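PDB 4HGZ: CcbJ from Streptomyces caelestis, which probably transfers a methyl group from S-adenosyl-L-methionine to a nitrogen atom of its substrate, as SAM-dependent N-methyltransferases do. Local coordinates for residues D151-A156 with A243-V248; R229-Y232 with L238-N241. All coordinates share one frame; numbering follows the deposited sequence.

Interaction 1 (D151-A156 with A243-V248)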
ATOM      1  N   ASP C 151     -29.037  19.172 -13.657  1.00 34.80           N
ATOM      2  CA  ASP C 151     -30.346  19.808 -13.472  1.00 39.22           C
ATOM      3  C   ASP C 151     -30.329  20.703 -12.248  1.00 41.52           C
ATOM      4  O   ASP C 151     -30.803  21.836 -12.290  1.00 50.32           O
ATOM      5  CB  ASP C 151     -31.455  18.772 -13.317  1.00 36.19           C
ATOM      6  CG  ASP C 151     -31.744  18.034 -14.607  1.00 52.36           C
ATOM      7  OD1 ASP C 151     -31.178  18.423 -15.647  1.00 58.89           O
ATOM      8  OD2 ASP C 151     -32.543  17.067 -14.584  1.00 63.49           O
ATOM      9  N   CYS C 152     -29.781  20.193 -11.151  1.00 37.71           N
ATOM     10  CA  CYS C 152     -29.746  20.963  -9.928  1.00 36.27           C
ATOM     11  C   CYS C 152     -28.960  22.261 -10.134  1.00 42.66           C
ATOM     12  O   CYS C 152     -29.428  23.355  -9.785  1.00 40.90           O
ATOM     13  CB  CYS C 152     -29.138  20.148  -8.800  1.00 34.86           C
ATOM     14  SG  CYS C 152     -28.989  21.065  -7.262  1.00 48.32           S
ATOM     15  N   MET C 153     -27.773  22.145 -10.717  1.00 35.35           N
ATOM     16  CA  MET C 153     -26.964  23.335 -10.970  1.00 38.80           C
ATOM     17  C   MET C 153     -27.772  24.335 -11.777  1.00 42.73           C
ATOM     18  O   MET C 153     -27.722  25.545 -11.523  1.00 48.42           O
ATOM     19  CB  MET C 153     -25.658  22.973 -11.694  1.00 40.51           C
ATOM     20  CG  MET C 153     -24.838  21.894 -10.969  1.00 43.81           C
ATOM     21  SD  MET C 153     -23.282  21.480 -11.776  1.00 48.23           S
ATOM     22  CE  MET C 153     -22.242  22.720 -11.031  1.00 45.97           C
ATOM     23  N   ARG C 154     -28.543  23.820 -12.733  1.00 45.00           N
ATOM     24  CA  ARG C 154     -29.346  24.669 -13.600  1.00 40.94           C
ATOM     25  C   ARG C 154     -30.475  25.397 -12.862  1.00 41.93           C
ATOM     26  O   ARG C 154     -30.662  26.594 -13.055  1.00 49.38           O
ATOM     27  CB  ARG C 154     -29.871  23.888 -14.799  1.00 36.10           C
ATOM     28  CG  ARG C 154     -30.719  24.719 -15.759  1.00 55.82           C
ATOM     29  CD  ARG C 154     -30.717  24.104 -17.159  1.00 65.16           C
ATOM     30  NE  ARG C 154     -30.894  22.651 -17.122  1.00 79.23           N
ATOM     31  CZ  ARG C 154     -30.236  21.793 -17.899  1.00 77.51           C
ATOM     32  NH1 ARG C 154     -29.335  22.226 -18.779  1.00 52.39           N
ATOM     33  NH2 ARG C 154     -30.468  20.490 -17.788  1.00 76.96           N
ATOM     34  N   GLN C 155     -31.213  24.699 -12.005  1.00 42.25           N
ATOM     35  CA  GLN C 155     -32.243  25.375 -11.212  1.00 43.43           C
ATOM     36  C   GLN C 155     -31.623  26.472 -10.372  1.00 46.65           C
ATOM     37  O   GLN C 155     -32.220  27.530 -10.172  1.00 54.93           O
ATOM     38  CB  GLN C 155     -32.941  24.415 -10.266  1.00 45.68           C
ATOM     39  CG  GLN C 155     -33.638  23.249 -10.906  1.00 48.27           C
ATOM     40  CD  GLN C 155     -34.261  22.361  -9.857  1.00 72.69           C
ATOM     41  OE1 GLN C 155     -34.037  21.151  -9.832  1.00 76.06           O
ATOM     42  NE2 GLN C 155     -35.024  22.965  -8.957  1.00 61.26           N
ATOM     43  N   ALA C 156     -30.423  26.207  -9.866  1.00 45.66           N
ATOM     44  CA  ALA C 156     -29.740  27.176  -9.027  1.00 44.54           C
ATOM     45  C   ALA C 156     -29.342  28.379  -9.858  1.00 45.63           C
ATOM     46  O   ALA C 156     -29.431  29.514  -9.393  1.00 50.71           O
ATOM     47  CB  ALA C 156     -28.525  26.559  -8.368  1.00 41.98           C
ATOM     48  N   ALA C 243     -24.952  23.427 -17.548  1.00 44.66           N
ATOM     49  CA  ALA C 243     -25.978  24.113 -16.751  1.00 42.06           C
ATOM     50  C   ALA C 243     -26.011  25.633 -16.931  1.00 43.61           C
ATOM     51  O   ALA C 243     -26.782  26.316 -16.263  1.00 49.17           O
ATOM     52  CB  ALA C 243     -25.807  23.774 -15.271  1.00 28.94           C
ATOM     53  N   GLY C 244     -25.175  26.163 -17.820  1.00 46.87           N
ATOM     54  CA  GLY C 244     -25.084  27.616 -18.026  1.00 46.75           C
ATOM     55  C   GLY C 244     -24.258  28.380 -16.989  1.00 54.20           C
ATOM     56  O   GLY C 244     -24.435  29.583 -16.818  1.00 58.08           O
ATOM     57  N   LEU C 245     -23.352  27.688 -16.302  1.00 47.53           N
ATOM     58  CA  LEU C 245     -22.524  28.309 -15.270  1.00 46.82           C
ATOM     59  C   LEU C 245     -21.058  28.275 -15.675  1.00 48.75           C
ATOM     60  O   LEU C 245     -20.652  27.400 -16.433  1.00 52.16           O
ATOM     61  CB  LEU C 245     -22.680  27.566 -13.941  1.00 37.81           C
ATOM     62  CG  LEU C 245     -23.989  27.690 -13.174  1.00 47.82           C
ATOM     63  CD1 LEU C 245     -24.032  26.657 -12.044  1.00 30.43           C
ATOM     64  CD2 LEU C 245     -24.149  29.102 -12.644  1.00 36.90           C
ATOM     65  N   GLU C 246     -20.266  29.214 -15.160  1.00 49.60           N
ATOM     66  CA  GLU C 246     -18.811  29.212 -15.387  1.00 55.65           C
ATOM     67  C   GLU C 246     -18.035  29.419 -14.083  1.00 52.09           C
ATOM     68  O   GLU C 246     -18.409  30.244 -13.249  1.00 62.28           O
ATOM     69  CB  GLU C 246     -18.392  30.249 -16.443  1.00 48.04           C
ATOM     70  CG  GLU C 246     -18.370  31.695 -15.940  1.00 85.62           C
ATOM     71  CD  GLU C 246     -18.227  32.723 -17.061  1.00107.15           C
ATOM     72  OE1 GLU C 246     -17.962  32.323 -18.217  1.00 94.44           O
ATOM     73  OE2 GLU C 246     -18.382  33.935 -16.781  1.00 94.15           O
ATOM     74  N   LEU C 247     -16.957  28.658 -13.914  1.00 53.25           N
ATOM     75  CA  LEU C 247     -16.150  28.697 -12.698  1.00 48.15           C
ATOM     76  C   LEU C 247     -15.445  30.033 -12.547  1.00 51.09           C
ATOM     77  O   LEU C 247     -14.811  30.511 -13.491  1.00 51.68           O
ATOM     78  CB  LEU C 247     -15.108  27.589 -12.743  1.00 45.06           C
ATOM     79  CG  LEU C 247     -14.210  27.395 -11.527  1.00 46.95           C
ATOM     80  CD1 LEU C 247     -15.022  26.887 -10.347  1.00 34.32           C
ATOM     81  CD2 LEU C 247     -13.088  26.426 -11.878  1.00 36.43           C
ATOM     82  N   VAL C 248     -15.546  30.637 -11.365  1.00 47.66           N
ATOM     83  CA  VAL C 248     -14.804  31.869 -11.108  1.00 52.83           C
ATOM     84  C   VAL C 248     -13.697  31.685 -10.078  1.00 53.56           C
ATOM     85  O   VAL C 248     -12.719  32.423 -10.094  1.00 57.37           O
ATOM     86  CB  VAL C 248     -15.711  33.045 -10.703  1.00 50.93           C
ATOM     87  CG1 VAL C 248     -16.538  33.480 -11.885  1.00 64.88           C
ATOM     88  CG2 VAL C 248     -16.610  32.661  -9.540  1.00 60.58           C
TER
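Arg-154 and Ala-243 bring the two backbones closest, with their CA atoms 4.6 Å apart. Here the residue just after helix 233-242 meets helix 146-159. Gly-244 leaves helical geometry with a positive phi of 79° and closes a Schellman motif, and the chain passes directly into strand 245-251. The methyl of Ala-243 fits against the helix surface: its CB lies 3.7 Å from Met-153 CB and equally far from Arg-154 N. Two residues on, Leu-245 comes alongside the same turn, its CD1 3.9 Å from Met-153 O and 4.0 Å from Met-153 CB. In the Rossmann-like sheet of this methyltransferase, helix 146-159 is the crossover between parallel strands 130-135 and 164-171, whereas 245-251 is the outermost strand within the chain, beyond antiparallel 265-272. Phe-166 of strand 164-171 touches both Met-153 and Leu-245, continuing the apolar layer onto the sheet. At its margin, Arg-154 CB stands 4.1 Å from Ala-243 CB. The arginine chain bends at chi3 (44°), and its guanidinium turns back along its own helix, where NH2 forms a salt bridge with Asp-151 OD1, a weak hydrogen bond bent to 134°. Arg-157 NH1, one turn further on, donates to the Ala-243 carbonyl.

Interaction 2 (R229-Y232 with L238-N241)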
ATOM      1  N   ARG C 229     -22.904  10.377  -5.206  1.00 33.99           N
ATOM      2  CA  ARG C 229     -22.242  10.237  -6.488  1.00 43.63           C
ATOM      3  C   ARG C 229     -21.361  11.445  -6.625  1.00 37.97           C
ATOM      4  O   ARG C 229     -21.866  12.566  -6.677  1.00 44.19           O
ATOM      5  CB  ARG C 229     -23.193  10.177  -7.702  1.00 31.76           C
ATOM      6  CG  ARG C 229     -22.413   9.654  -8.904  1.00 55.25           C
ATOM      7  CD  ARG C 229     -22.765  10.260 -10.246  1.00 26.83           C
ATOM      8  NE  ARG C 229     -22.257  11.609 -10.472  1.00 49.48           N
ATOM      9  CZ  ARG C 229     -21.481  11.959 -11.495  1.00 42.90           C
ATOM     10  NH1 ARG C 229     -21.083  11.058 -12.386  1.00 30.44           N
ATOM     11  NH2 ARG C 229     -21.101  13.220 -11.628  1.00 46.66           N
ATOM     12  N   TYR C 230     -20.047  11.232  -6.685  1.00 34.19           N
ATOM     13  CA  TYR C 230     -19.139  12.376  -6.751  1.00 40.04           C
ATOM     14  C   TYR C 230     -18.775  12.712  -8.185  1.00 44.56           C
ATOM     15  O   TYR C 230     -18.996  11.918  -9.099  1.00 39.39           O
ATOM     16  CB  TYR C 230     -17.878  12.134  -5.919  1.00 38.87           C
ATOM     17  CG  TYR C 230     -17.114  10.893  -6.299  1.00 32.23           C
ATOM     18  CD1 TYR C 230     -16.238  10.893  -7.375  1.00 28.25           C
ATOM     19  CD2 TYR C 230     -17.265   9.720  -5.581  1.00 28.21           C
ATOM     20  CE1 TYR C 230     -15.538   9.754  -7.727  1.00 24.75           C
ATOM     21  CE2 TYR C 230     -16.567   8.570  -5.930  1.00 34.20           C
ATOM     22  CZ  TYR C 230     -15.709   8.599  -7.004  1.00 29.29           C
ATOM     23  OH  TYR C 230     -15.014   7.471  -7.340  1.00 35.17           O
ATOM     24  N   ALA C 231     -18.230  13.904  -8.384  1.00 40.41           N
ATOM     25  CA  ALA C 231     -17.714  14.274  -9.689  1.00 33.09           C
ATOM     26  C   ALA C 231     -16.271  14.719  -9.541  1.00 33.97           C
ATOM     27  O   ALA C 231     -15.871  15.241  -8.498  1.00 42.27           O
ATOM     28  CB  ALA C 231     -18.529  15.382 -10.275  1.00 26.92           C
ATOM     29  N   TYR C 232     -15.483  14.518 -10.583  1.00 32.99           N
ATOM     30  CA  TYR C 232     -14.163  15.081 -10.592  1.00 37.33           C
ATOM     31  C   TYR C 232     -14.276  16.545 -10.982  1.00 39.08           C
ATOM     32  O   TYR C 232     -15.172  16.918 -11.740  1.00 44.58           O
ATOM     33  CB  TYR C 232     -13.297  14.339 -11.577  1.00 32.86           C
ATOM     34  CG  TYR C 232     -12.845  12.988 -11.094  1.00 36.80           C
ATOM     35  CD1 TYR C 232     -11.649  12.843 -10.397  1.00 35.62           C
ATOM     36  CD2 TYR C 232     -13.592  11.856 -11.355  1.00 32.60           C
ATOM     37  CE1 TYR C 232     -11.222  11.612  -9.974  1.00 31.70           C
ATOM     38  CE2 TYR C 232     -13.168  10.621 -10.941  1.00 36.33           C
ATOM     39  CZ  TYR C 232     -11.986  10.508 -10.258  1.00 41.89           C
ATOM     40  OH  TYR C 232     -11.573   9.284  -9.844  1.00 36.88           O
ATOM     41  N   LEU C 238     -17.492  20.984 -16.336  1.00 34.81           N
ATOM     42  CA  LEU C 238     -18.157  20.819 -17.618  1.00 38.45           C
ATOM     43  C   LEU C 238     -19.672  20.743 -17.388  1.00 40.13           C
ATOM     44  O   LEU C 238     -20.464  21.308 -18.147  1.00 41.68           O
ATOM     45  CB  LEU C 238     -17.630  19.581 -18.346  1.00 31.45           C
ATOM     46  CG  LEU C 238     -18.228  19.340 -19.726  1.00 47.76           C
ATOM     47  CD1 LEU C 238     -18.086  20.602 -20.558  1.00 34.58           C
ATOM     48  CD2 LEU C 238     -17.584  18.147 -20.407  1.00 39.23           C
ATOM     49  N   MET C 239     -20.064  20.061 -16.320  1.00 35.06           N
ATOM     50  CA  MET C 239     -21.454  20.022 -15.917  1.00 40.65           C
ATOM     51  C   MET C 239     -21.962  21.445 -15.717  1.00 47.20           C
ATOM     52  O   MET C 239     -23.013  21.822 -16.243  1.00 48.13           O
ATOM     53  CB  MET C 239     -21.606  19.216 -14.637  1.00 33.94           C
ATOM     54  CG  MET C 239     -21.293  17.762 -14.823  1.00 38.85           C
ATOM     55  SD  MET C 239     -20.896  16.911 -13.288  1.00 45.16           S
ATOM     56  CE  MET C 239     -22.394  17.174 -12.336  1.00 26.96           C
ATOM     57  N   ALA C 240     -21.202  22.239 -14.968  1.00 44.03           N
ATOM     58  CA  ALA C 240     -21.558  23.631 -14.751  1.00 40.51           C
ATOM     59  C   ALA C 240     -21.760  24.364 -16.082  1.00 44.78           C
ATOM     60  O   ALA C 240     -22.736  25.094 -16.251  1.00 41.44           O
ATOM     61  CB  ALA C 240     -20.502  24.323 -13.915  1.00 35.10           C
ATOM     62  N   ASN C 241     -20.841  24.180 -17.027  1.00 38.74           N
ATOM     63  CA  ASN C 241     -21.017  24.825 -18.326  1.00 46.77           C
ATOM     64  C   ASN C 241     -22.349  24.413 -18.940  1.00 47.76           C
ATOM     65  O   ASN C 241     -23.153  25.259 -19.319  1.00 49.07           O
ATOM     66  CB  ASN C 241     -19.859  24.528 -19.287  1.00 39.36           C
ATOM     67  CG  ASN C 241     -18.517  25.006 -18.755  1.00 55.25           C
ATOM     68  OD1 ASN C 241     -18.459  25.738 -17.762  1.00 49.31           O
ATOM     69  ND2 ASN C 241     -17.424  24.590 -19.412  1.00 43.40           N
TER
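Met-239 makes the whole contact from the helix side, reaching Arg-229 and Ala-231 across a backbone separation of 9.3 Å between the CA atoms of Ala-231 and Met-239. Along the helical segment, Leu-238 comes first and lies at the interface with the second subunit, where it packs on Met-239 of that subunit, while the Tyr-232 ring stacks on Tyr-232 of the second subunit. Met-239 follows, its CG anti to the carbonyl carbon (chi1 -67°), which sends the chain out toward 229-232 before it bends at chi3. The sulfur faces two neighbours that lie on the same side of it: SD is 4.1 Å from Ala-231 CB and 4.1 Å from Arg-229 NH2. The arginine, bent at chi2 and chi3, runs past the methionine in the opposite sense, and SD meets the guanidinium obliquely. Next, Ala-240 faces helix 146-159.

These segments bracket the start of helix 233-242, for which Tyr-232 is the N-cap. Glu-235 OE1 accepts a hydrogen bond from the backbone N of Tyr-232, and its OE2 forms a salt bridge with Arg-229 NH2. Glu-235 is thus the strongest polar partner of the guanidinium, whose approach to Met-239 SD is consistent with van der Waals packing; the polarisable sulfur lies beside both a methyl and a cation, whose charge may polarise it somewhat.

How the interactions relate
Both contacts are buried, their centres 10 Å apart, and interaction 2 is nested inside the chain loop that interaction 1 closes. Helix 233-242 joins them: Ala-240 O probably accepts a hydrogen bond from Leu-245 N (2.7 Å), the long bond of the Schellman turn, and Met-153 CE packs on Ala-240 CB at 3.7 Å. Interaction 1 lies within one subunit, apolar at its centre with a charged margin, and packs the start of strand 245-251 against helix 146-159; Met-153 lies about 8 Å, side chain to side chain, from Phe-120, a residue of the S-adenosyl-L-homocysteine site, which is not occupied in this chain. Interaction 2, smaller at 72 Å² against 211 Å², depends on a sulfur and borders the second subunit.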